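Local atomic coordinates of 6-phospho-alpha-glucosidase (Merdibacter massiliensis, PDB entry 6VC6), a protein that probably hydrolyses the glycosidic bond of 6-phospho-alpha-glucosides, using bound NAD and a manganese ion, as in other family 4 glycoside hydrolases. Residues A[11-24]-A[45-59]. Sequence-based numbering, arbitrary orientation.
Sequences GGSTYTPGFLKSFV and QQPIGEFGKILFSER. With NAD (nicotinamide-adenine-dinucleotide), chain G.
The glycine-rich loop and first helix of the NAD-binding Rossmann fold pack here against the next helix, 45-59, the two axes nearly parallel (15°) and 10.3 Å apart. Ile48 packs against the loop: its CG2, anti to the backbone N, lies 3.5 Å from Gly11 O and also meets Thr16 CG2, while CD1 is 3.5 Å from both Gly12 O and Ser13 O. Farther along, Leu20 is a knob in the hole formed by Phe51, Gly52, Leu55 and Phe56. Its CD1 reaches Gly52 CA (3.7 Å), where a side chain would clash, and CD2 meets Phe56 CZ at 3.7 Å, the two side chains crossing at about a right angle. Val24 CG2 comes to the edge of the Phe56 ring, and Val24 CG1 packs on Arg59 CB. Helix 16-24 also rests on strand 32-38 through Leu20 and Leu35. At the loop, Gly12 lies against the adenosine ribose, where a side chain would clash with NAD O3B. Ser13 OG accepts from Tyr15 N and donates to the diphosphate oxygen NAD O2N (2.6 Å), which Thr14 OG1 also grips (3.0 Å); Thr14 N donates to O1A. Tyr15 turns away from helix 45-59 and touches the bound glucose 6-phosphate; an alanine here is likely to leave O2N, O5D and the C5N-C6N side of the nicotinamide without their aromatic neighbour. Such a loop, leading from first strand to first helix, marks a Rossmann dinucleotide-binding unit.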
ATOM      1  N   GLY A  11      -6.297  -0.560  14.417  1.00 43.38           N
ATOM      2  CA  GLY A  11      -7.741  -0.681  14.508  1.00 42.60           C
ATOM      3  C   GLY A  11      -8.480   0.635  14.390  1.00 45.79           C
ATOM      4  O   GLY A  11      -9.674   0.638  14.069  1.00 50.65           O
ATOM      5  N   GLY A  12      -7.802   1.751  14.644  1.00 42.08           N
ATOM      6  CA  GLY A  12      -8.394   3.061  14.487  1.00 45.47           C
ATOM      7  C   GLY A  12      -8.348   3.626  13.088  1.00 44.31           C
ATOM      8  O   GLY A  12      -8.697   4.792  12.887  1.00 42.05           O
ATOM      9  N   SER A  13      -7.928   2.831  12.107  1.00 40.94           N
ATOM     10  CA  SER A  13      -7.827   3.314  10.739  1.00 39.72           C
ATOM     11  C   SER A  13      -9.209   3.512  10.128  1.00 42.01           C
ATOM     12  O   SER A  13     -10.184   2.858  10.510  1.00 39.16           O
ATOM     13  CB  SER A  13      -7.018   2.337   9.887  1.00 44.52           C
ATOM     14  OG  SER A  13      -7.365   2.448   8.517  1.00 48.80           O
ATOM     15  N   THR A  14      -9.283   4.431   9.162  1.00 38.57           N
ATOM     16  CA  THR A  14     -10.534   4.672   8.452  1.00 40.72           C
ATOM     17  C   THR A  14     -10.966   3.473   7.617  1.00 46.38           C
ATOM     18  O   THR A  14     -12.142   3.380   7.251  1.00 43.47           O
ATOM     19  CB  THR A  14     -10.404   5.903   7.553  1.00 43.07           C
ATOM     20  OG1 THR A  14      -9.449   5.644   6.517  1.00 42.67           O
ATOM     21  CG2 THR A  14      -9.953   7.109   8.364  1.00 43.48           C
ATOM     22  N   TYR A  15     -10.046   2.560   7.306  1.00 42.84           N
ATOM     23  CA  TYR A  15     -10.366   1.360   6.545  1.00 45.39           C
ATOM     24  C   TYR A  15     -10.885   0.221   7.412  1.00 45.21           C
ATOM     25  O   TYR A  15     -11.424  -0.750   6.870  1.00 44.43           O
ATOM     26  CB  TYR A  15      -9.132   0.873   5.775  1.00 44.14           C
ATOM     27  CG  TYR A  15      -8.633   1.830   4.715  1.00 43.02           C
ATOM     28  CD1 TYR A  15      -9.233   1.885   3.464  1.00 40.06           C
ATOM     29  CD2 TYR A  15      -7.554   2.668   4.962  1.00 41.74           C
ATOM     30  CE1 TYR A  15      -8.777   2.753   2.489  1.00 43.18           C
ATOM     31  CE2 TYR A  15      -7.090   3.540   3.994  1.00 43.47           C
ATOM     32  CZ  TYR A  15      -7.705   3.578   2.761  1.00 44.04           C
ATOM     33  OH  TYR A  15      -7.245   4.445   1.795  1.00 39.55           O
ATOM     34  N   THR A  16     -10.735   0.313   8.735  1.00 43.05           N
ATOM     35  CA  THR A  16     -11.141  -0.790   9.602  1.00 43.50           C
ATOM     36  C   THR A  16     -12.636  -1.098   9.538  1.00 42.73           C
ATOM     37  O   THR A  16     -12.982  -2.291   9.484  1.00 44.22           O
ATOM     38  CB  THR A  16     -10.701  -0.507  11.046  1.00 41.22           C
ATOM     39  OG1 THR A  16      -9.279  -0.335  11.087  1.00 42.07           O
ATOM     40  CG2 THR A  16     -11.090  -1.660  11.961  1.00 43.49           C
ATOM     41  N   PRO A  17     -13.555  -0.121   9.548  1.00 45.75           N
ATOM     42  CA  PRO A  17     -14.974  -0.481   9.369  1.00 45.06           C
ATOM     43  C   PRO A  17     -15.240  -1.245   8.084  1.00 47.16           C
ATOM     44  O   PRO A  17     -16.081  -2.153   8.073  1.00 42.54           O
ATOM     45  CB  PRO A  17     -15.683   0.879   9.387  1.00 42.24           C
ATOM     46  CG  PRO A  17     -14.800   1.738  10.212  1.00 46.59           C
ATOM     47  CD  PRO A  17     -13.403   1.313   9.865  1.00 43.69           C
ATOM     48  N   GLY A  18     -14.537  -0.909   7.000  1.00 45.08           N
ATOM     49  CA  GLY A  18     -14.668  -1.685   5.778  1.00 45.11           C
ATOM     50  C   GLY A  18     -14.201  -3.118   5.937  1.00 47.36           C
ATOM     51  O   GLY A  18     -14.693  -4.017   5.249  1.00 44.79           O
ATOM     52  N   PHE A  19     -13.250  -3.354   6.844  1.00 44.45           N
ATOM     53  CA  PHE A  19     -12.803  -4.717   7.110  1.00 44.92           C
ATOM     54  C   PHE A  19     -13.840  -5.490   7.916  1.00 47.33           C
ATOM     55  O   PHE A  19     -14.098  -6.667   7.637  1.00 47.48           O
ATOM     56  CB  PHE A  19     -11.464  -4.697   7.845  1.00 44.75           C
ATOM     57  CG  PHE A  19     -10.271  -4.689   6.934  1.00 41.69           C
ATOM     58  CD1 PHE A  19      -9.677  -3.495   6.560  1.00 43.63           C
ATOM     59  CD2 PHE A  19      -9.741  -5.875   6.453  1.00 42.03           C
ATOM     60  CE1 PHE A  19      -8.578  -3.484   5.722  1.00 46.41           C
ATOM     61  CE2 PHE A  19      -8.642  -5.871   5.615  1.00 43.57           C
ATOM     62  CZ  PHE A  19      -8.059  -4.673   5.250  1.00 44.87           C
ATOM     63  N   LEU A  20     -14.442  -4.846   8.920  1.00 39.50           N
ATOM     64  CA  LEU A  20     -15.425  -5.527   9.754  1.00 47.09           C
ATOM     65  C   LEU A  20     -16.648  -5.939   8.945  1.00 46.99           C
ATOM     66  O   LEU A  20     -17.227  -7.006   9.180  1.00 50.56           O
ATOM     67  CB  LEU A  20     -15.835  -4.629  10.923  1.00 41.22           C
ATOM     68  CG  LEU A  20     -14.701  -4.039  11.765  1.00 44.55           C
ATOM     69  CD1 LEU A  20     -15.262  -3.220  12.917  1.00 47.61           C
ATOM     70  CD2 LEU A  20     -13.783  -5.137  12.280  1.00 45.48           C
ATOM     71  N   LYS A  21     -17.056  -5.105   7.985  1.00 47.59           N
ATOM     72  CA  LYS A  21     -18.185  -5.462   7.134  1.00 49.83           C
ATOM     73  C   LYS A  21     -17.801  -6.527   6.115  1.00 54.18           C
ATOM     74  O   LYS A  21     -18.650  -7.330   5.711  1.00 52.68           O
ATOM     75  CB  LYS A  21     -18.725  -4.216   6.431  1.00 48.28           C
ATOM     76  CG  LYS A  21     -19.415  -3.235   7.366  1.00 52.82           C
ATOM     77  CD  LYS A  21     -19.055  -1.796   7.029  1.00 51.56           C
ATOM     78  CE  LYS A  21     -20.149  -1.122   6.220  1.00 59.99           C
ATOM     79  NZ  LYS A  21     -20.046   0.362   6.289  1.00 64.29           N
ATOM     80  N   SER A  22     -16.536  -6.551   5.690  1.00 49.21           N
ATOM     81  CA  SER A  22     -16.088  -7.586   4.764  1.00 53.23           C
ATOM     82  C   SER A  22     -15.998  -8.941   5.454  1.00 51.55           C
ATOM     83  O   SER A  22     -16.348  -9.969   4.862  1.00 50.69           O
ATOM     84  CB  SER A  22     -14.739  -7.201   4.158  1.00 44.93           C
ATOM     85  OG  SER A  22     -14.861  -6.069   3.314  1.00 51.27           O
ATOM     86  N   PHE A  23     -15.529  -8.963   6.706  1.00 49.71           N
ATOM     87  CA  PHE A  23     -15.479 -10.209   7.464  1.00 51.05           C
ATOM     88  C   PHE A  23     -16.859 -10.840   7.594  1.00 54.79           C
ATOM     89  O   PHE A  23     -16.978 -12.070   7.655  1.00 51.37           O
ATOM     90  CB  PHE A  23     -14.885  -9.960   8.852  1.00 45.99           C
ATOM     91  CG  PHE A  23     -13.404  -9.701   8.844  1.00 49.26           C
ATOM     92  CD1 PHE A  23     -12.571 -10.380   7.972  1.00 50.16           C
ATOM     93  CD2 PHE A  23     -12.846  -8.780   9.715  1.00 49.54           C
ATOM     94  CE1 PHE A  23     -11.206 -10.146   7.969  1.00 53.12           C
ATOM     95  CE2 PHE A  23     -11.484  -8.539   9.716  1.00 47.19           C
ATOM     96  CZ  PHE A  23     -10.664  -9.223   8.840  1.00 46.57           C
ATOM     97  N   VAL A  24     -17.909 -10.018   7.636  1.00 55.70           N
ATOM     98  CA  VAL A  24     -19.268 -10.542   7.705  1.00 56.20           C
ATOM     99  C   VAL A  24     -19.690 -11.118   6.358  1.00 57.67           C
ATOM    100  O   VAL A  24     -20.329 -12.174   6.291  1.00 56.66           O
ATOM    101  CB  VAL A  24     -20.234  -9.440   8.180  1.00 57.27           C
ATOM    102  CG1 VAL A  24     -21.680  -9.856   7.955  1.00 61.01           C
ATOM    103  CG2 VAL A  24     -19.988  -9.112   9.645  1.00 52.26           C
ATOM    104  N   GLN A  45      -9.566   4.488  18.284  1.00 42.11           N
ATOM    105  CA  GLN A  45     -10.039   3.138  18.009  1.00 47.76           C
ATOM    106  C   GLN A  45     -11.380   2.835  18.668  1.00 49.11           C
ATOM    107  O   GLN A  45     -12.098   1.945  18.196  1.00 47.00           O
ATOM    108  CB  GLN A  45      -8.992   2.122  18.476  1.00 48.39           C
ATOM    109  CG  GLN A  45      -9.262   0.687  18.052  1.00 43.53           C
ATOM    110  CD  GLN A  45      -8.209  -0.277  18.561  1.00 45.89           C
ATOM    111  OE1 GLN A  45      -7.630  -1.043  17.791  1.00 43.14           O
ATOM    112  NE2 GLN A  45      -7.956  -0.244  19.864  1.00 46.37           N
ATOM    113  N   GLN A  46     -11.740   3.562  19.727  1.00 45.04           N
ATOM    114  CA  GLN A  46     -12.928   3.211  20.504  1.00 47.02           C
ATOM    115  C   GLN A  46     -14.224   3.279  19.702  1.00 47.02           C
ATOM    116  O   GLN A  46     -15.000   2.309  19.753  1.00 45.54           O
ATOM    117  CB  GLN A  46     -12.999   4.091  21.756  1.00 50.45           C
ATOM    118  CG  GLN A  46     -14.175   3.775  22.663  1.00 54.37           C
ATOM    119  CD  GLN A  46     -14.371   4.816  23.745  1.00 68.83           C
ATOM    120  OE1 GLN A  46     -15.354   5.557  23.737  1.00 77.10           O
ATOM    121  NE2 GLN A  46     -13.434   4.877  24.684  1.00 66.80           N
ATOM    122  N   PRO A  47     -14.537   4.356  18.969  1.00 43.66           N
ATOM    123  CA  PRO A  47     -15.802   4.357  18.214  1.00 45.39           C
ATOM    124  C   PRO A  47     -15.848   3.310  17.118  1.00 50.49           C
ATOM    125  O   PRO A  47     -16.938   2.856  16.748  1.00 49.20           O
ATOM    126  CB  PRO A  47     -15.872   5.780  17.643  1.00 48.98           C
ATOM    127  CG  PRO A  47     -14.463   6.237  17.598  1.00 47.96           C
ATOM    128  CD  PRO A  47     -13.812   5.630  18.801  1.00 44.23           C
ATOM    129  N   ILE A  48     -14.694   2.908  16.583  1.00 48.64           N
ATOM    130  CA  ILE A  48     -14.674   1.839  15.590  1.00 50.43           C
ATOM    131  C   ILE A  48     -14.941   0.494  16.254  1.00 47.39           C
ATOM    132  O   ILE A  48     -15.664  -0.350  15.711  1.00 45.21           O
ATOM    133  CB  ILE A  48     -13.336   1.850  14.829  1.00 50.84           C
ATOM    134  CG1 ILE A  48     -13.263   3.072  13.911  1.00 51.14           C
ATOM    135  CG2 ILE A  48     -13.160   0.570  14.029  1.00 46.52           C
ATOM    136  CD1 ILE A  48     -11.859   3.451  13.508  1.00 51.57           C
ATOM    137  N   GLY A  49     -14.379   0.280  17.445  1.00 46.99           N
ATOM    138  CA  GLY A  49     -14.606  -0.974  18.143  1.00 50.91           C
ATOM    139  C   GLY A  49     -16.029  -1.119  18.647  1.00 50.69           C
ATOM    140  O   GLY A  49     -16.600  -2.213  18.612  1.00 52.31           O
ATOM    141  N   GLU A  50     -16.621  -0.024  19.129  1.00 55.16           N
ATOM    142  CA  GLU A  50     -18.012  -0.076  19.568  1.00 54.30           C
ATOM    143  C   GLU A  50     -18.958  -0.291  18.394  1.00 53.90           C
ATOM    144  O   GLU A  50     -19.996  -0.944  18.549  1.00 53.70           O
ATOM    145  CB  GLU A  50     -18.376   1.201  20.323  1.00 48.96           C
ATOM    146  CG  GLU A  50     -17.618   1.383  21.628  1.00 60.20           C
ATOM    147  CD  GLU A  50     -17.903   0.279  22.629  1.00 62.63           C
ATOM    148  OE1 GLU A  50     -19.056  -0.199  22.679  1.00 65.83           O
ATOM    149  OE2 GLU A  50     -16.973  -0.112  23.365  1.00 59.75           O
ATOM    150  N   PHE A  51     -18.621   0.247  17.220  1.00 50.48           N
ATOM    151  CA  PHE A  51     -19.401  -0.047  16.024  1.00 49.75           C
ATOM    152  C   PHE A  51     -19.304  -1.523  15.661  1.00 55.66           C
ATOM    153  O   PHE A  51     -20.293  -2.134  15.240  1.00 53.23           O
ATOM    154  CB  PHE A  51     -18.929   0.826  14.860  1.00 48.22           C
ATOM    155  CG  PHE A  51     -19.328   0.304  13.506  1.00 51.40           C
ATOM    156  CD1 PHE A  51     -18.423  -0.394  12.722  1.00 55.12           C
ATOM    157  CD2 PHE A  51     -20.607   0.514  13.019  1.00 52.91           C
ATOM    158  CE1 PHE A  51     -18.788  -0.875  11.478  1.00 50.40           C
ATOM    159  CE2 PHE A  51     -20.977   0.037  11.775  1.00 53.22           C
ATOM    160  CZ  PHE A  51     -20.067  -0.660  11.004  1.00 55.02           C
ATOM    161  N   GLY A  52     -18.118  -2.112  15.821  1.00 53.25           N
ATOM    162  CA  GLY A  52     -17.954  -3.520  15.502  1.00 47.65           C
ATOM    163  C   GLY A  52     -18.751  -4.425  16.421  1.00 57.57           C
ATOM    164  O   GLY A  52     -19.300  -5.439  15.982  1.00 52.67           O
ATOM    165  N   LYS A  53     -18.830  -4.072  17.706  1.00 52.26           N
ATOM    166  CA  LYS A  53     -19.596  -4.884  18.647  1.00 54.29           C
ATOM    167  C   LYS A  53     -21.073  -4.903  18.281  1.00 58.55           C
ATOM    168  O   LYS A  53     -21.743  -5.932  18.427  1.00 59.71           O
ATOM    169  CB  LYS A  53     -19.397  -4.367  20.071  1.00 57.00           C
ATOM    170  CG  LYS A  53     -17.999  -4.604  20.621  1.00 60.45           C
ATOM    171  CD  LYS A  53     -18.021  -4.832  22.123  1.00 64.75           C
ATOM    172  CE  LYS A  53     -18.255  -3.533  22.876  1.00 69.66           C
ATOM    173  NZ  LYS A  53     -18.505  -3.771  24.325  1.00 73.45           N
ATOM    174  N   ILE A  54     -21.593  -3.763  17.849  1.00 58.24           N
ATOM    175  CA  ILE A  54     -22.961  -3.722  17.371  1.00 56.85           C
ATOM    176  C   ILE A  54     -23.127  -4.539  16.103  1.00 60.82           C
ATOM    177  O   ILE A  54     -24.070  -5.303  15.969  1.00 63.53           O
ATOM    178  CB  ILE A  54     -23.424  -2.284  17.095  1.00 56.50           C
ATOM    179  CG1 ILE A  54     -23.428  -1.472  18.377  1.00 61.41           C
ATOM    180  CG2 ILE A  54     -24.819  -2.275  16.510  1.00 63.93           C
ATOM    181  CD1 ILE A  54     -23.692  -0.009  18.141  1.00 62.67           C
ATOM    182  N   LEU A  55     -22.194  -4.376  15.176  1.00 58.72           N
ATOM    183  CA  LEU A  55     -22.282  -5.060  13.897  1.00 55.03           C
ATOM    184  C   LEU A  55     -22.181  -6.564  14.043  1.00 61.76           C
ATOM    185  O   LEU A  55     -22.950  -7.308  13.465  1.00 61.32           O
ATOM    186  CB  LEU A  55     -21.180  -4.563  12.971  1.00 52.73           C
ATOM    187  CG  LEU A  55     -20.925  -5.366  11.703  1.00 57.29           C
ATOM    188  CD1 LEU A  55     -21.873  -4.933  10.604  1.00 52.25           C
ATOM    189  CD2 LEU A  55     -19.481  -5.214  11.258  1.00 49.78           C
ATOM    190  N   PHE A  56     -21.224  -7.004  14.841  1.00 58.74           N
ATOM    191  CA  PHE A  56     -21.020  -8.421  15.068  1.00 62.12           C
ATOM    192  C   PHE A  56     -22.176  -9.069  15.818  1.00 67.63           C
ATOM    193  O   PHE A  56     -22.547 -10.203  15.540  1.00 65.07           O
ATOM    194  CB  PHE A  56     -19.661  -8.683  15.703  1.00 58.81           C
ATOM    195  CG  PHE A  56     -18.512  -8.291  14.823  1.00 57.89           C
ATOM    196  CD1 PHE A  56     -18.547  -8.560  13.468  1.00 57.30           C
ATOM    197  CD2 PHE A  56     -17.415  -7.645  15.338  1.00 53.84           C
ATOM    198  CE1 PHE A  56     -17.500  -8.199  12.649  1.00 53.56           C
ATOM    199  CE2 PHE A  56     -16.365  -7.280  14.525  1.00 49.75           C
ATOM    200  CZ  PHE A  56     -16.407  -7.556  13.180  1.00 52.10           C
ATOM    201  N   SER A  57     -22.743  -8.345  16.771  1.00 64.21           N
ATOM    202  CA  SER A  57     -23.875  -8.867  17.503  1.00 63.45           C
ATOM    203  C   SER A  57     -25.016  -9.123  16.542  1.00 65.85           C
ATOM    204  O   SER A  57     -25.673 -10.143  16.620  1.00 63.95           O
ATOM    205  CB  SER A  57     -24.331  -7.856  18.542  1.00 65.47           C
ATOM    206  OG  SER A  57     -23.643  -8.043  19.755  1.00 69.74           O
ATOM    207  N   GLU A  58     -25.255  -8.181  15.642  1.00 67.68           N
ATOM    208  CA  GLU A  58     -26.274  -8.347  14.615  1.00 69.83           C
ATOM    209  C   GLU A  58     -25.994  -9.421  13.566  1.00 74.10           C
ATOM    210  O   GLU A  58     -26.897 -10.155  13.189  1.00 78.98           O
ATOM    211  CB  GLU A  58     -26.579  -7.015  13.932  1.00 71.70           C
ATOM    212  CG  GLU A  58     -27.449  -6.088  14.760  1.00 68.83           C
ATOM    213  CD  GLU A  58     -28.236  -5.117  13.911  1.00 76.77           C
ATOM    214  OE1 GLU A  58     -28.345  -3.945  14.307  1.00 76.55           O
ATOM    215  OE2 GLU A  58     -28.749  -5.522  12.852  1.00 79.06           O
ATOM    216  N   ARG A  59     -24.760  -9.496  13.075  1.00 70.23           N
ATOM    217  CA  ARG A  59     -24.454 -10.407  11.976  1.00 67.89           C
ATOM    218  C   ARG A  59     -23.418 -11.505  12.225  1.00 72.36           C
ATOM    219  O   ARG A  59     -23.296 -12.417  11.422  1.00 77.02           O
ATOM    220  CB  ARG A  59     -24.078  -9.616  10.724  1.00 71.37           C
ATOM    221  CG  ARG A  59     -25.005  -8.450  10.427  1.00 72.91           C
ATOM    222  CD  ARG A  59     -25.336  -8.339   8.948  1.00 76.35           C
ATOM    223  NE  ARG A  59     -26.502  -7.489   8.735  1.00 77.25           N
ATOM    224  CZ  ARG A  59     -26.497  -6.384   8.000  1.00 81.90           C
ATOM    225  NH1 ARG A  59     -25.390  -5.995   7.390  1.00 83.08           N
ATOM    226  NH2 ARG A  59     -27.602  -5.667   7.878  1.00 81.17           N
TER
HETATM  227  PA  NAD G 503      -5.387   6.430   9.475  1.00 40.71           P
HETATM  228  O1A NAD G 503      -6.872   6.643   9.307  1.00 40.30           O
HETATM  229  O2A NAD G 503      -4.543   7.492  10.138  1.00 43.12           O
HETATM  230  O5B NAD G 503      -5.156   5.047  10.263  1.00 43.04           O
HETATM  231  C5B NAD G 503      -3.893   4.751  10.849  1.00 41.79           C
HETATM  232  C4B NAD G 503      -4.105   4.062  12.187  1.00 40.45           C
HETATM  233  O4B NAD G 503      -2.911   3.381  12.578  1.00 41.15           O
HETATM  234  C3B NAD G 503      -4.424   5.082  13.268  1.00 40.41           C
HETATM  235  O3B NAD G 503      -5.607   4.686  13.964  1.00 40.36           O
HETATM  236  C2B NAD G 503      -3.243   5.040  14.213  1.00 39.24           C
HETATM  237  O2B NAD G 503      -3.677   5.158  15.570  1.00 43.08           O
HETATM  238  C1B NAD G 503      -2.633   3.676  13.948  1.00 38.24           C
HETATM  239  N9A NAD G 503      -1.175   3.659  14.221  1.00 37.31           N
HETATM  240  C8A NAD G 503      -0.277   4.609  13.894  1.00 43.58           C
HETATM  241  N7A NAD G 503       0.969   4.262  14.310  1.00 42.42           N
HETATM  242  C5A NAD G 503       0.874   3.067  14.922  1.00 39.88           C
HETATM  243  C6A NAD G 503       1.802   2.125  15.593  1.00 40.55           C
HETATM  244  N6A NAD G 503       3.125   2.399  15.696  1.00 40.85           N
HETATM  245  N1A NAD G 503       1.285   0.983  16.098  1.00 42.71           N
HETATM  246  C2A NAD G 503      -0.027   0.695  16.004  1.00 42.51           C
HETATM  247  N3A NAD G 503      -0.924   1.502  15.411  1.00 43.05           N
HETATM  248  C4A NAD G 503      -0.542   2.679  14.865  1.00 38.87           C
HETATM  249  O3  NAD G 503      -4.735   6.091   8.042  1.00 40.65           O
HETATM  250  PN  NAD G 503      -5.590   5.495   6.818  1.00 40.40           P
HETATM  251  O1N NAD G 503      -5.839   6.606   5.826  1.00 36.68           O
HETATM  252  O2N NAD G 503      -6.738   4.672   7.353  1.00 35.23           O
HETATM  253  O5D NAD G 503      -4.500   4.496   6.189  1.00 37.98           O
HETATM  254  C5D NAD G 503      -4.263   3.224   6.788  1.00 37.33           C
HETATM  255  C4D NAD G 503      -2.982   2.651   6.202  1.00 40.68           C
HETATM  256  O4D NAD G 503      -3.288   1.793   5.101  1.00 39.64           O
HETATM  257  C3D NAD G 503      -2.094   3.765   5.668  1.00 39.39           C
HETATM  258  O3D NAD G 503      -0.756   3.552   6.122  1.00 39.87           O
HETATM  259  C2D NAD G 503      -2.127   3.594   4.167  1.00 36.49           C
HETATM  260  O2D NAD G 503      -0.879   3.960   3.576  1.00 38.34           O
HETATM  261  C1D NAD G 503      -2.395   2.108   4.033  1.00 39.43           C
HETATM  262  N1N NAD G 503      -2.940   1.751   2.725  1.00 38.32           N
HETATM  263  C2N NAD G 503      -2.169   1.003   1.935  1.00 39.57           C
HETATM  264  C3N NAD G 503      -2.597   0.612   0.679  1.00 42.64           C
HETATM  265  C7N NAD G 503      -1.687  -0.225  -0.169  1.00 41.80           C
HETATM  266  O7N NAD G 503      -1.940  -0.377  -1.352  1.00 39.00           O
HETATM  267  N7N NAD G 503      -0.614  -0.773   0.400  1.00 37.90           N
HETATM  268  C4N NAD G 503      -3.858   0.998   0.243  1.00 42.72           C
HETATM  269  C5N NAD G 503      -4.643   1.781   1.082  1.00 41.64           C
HETATM  270  C6N NAD G 503      -4.160   2.144   2.337  1.00 38.14           C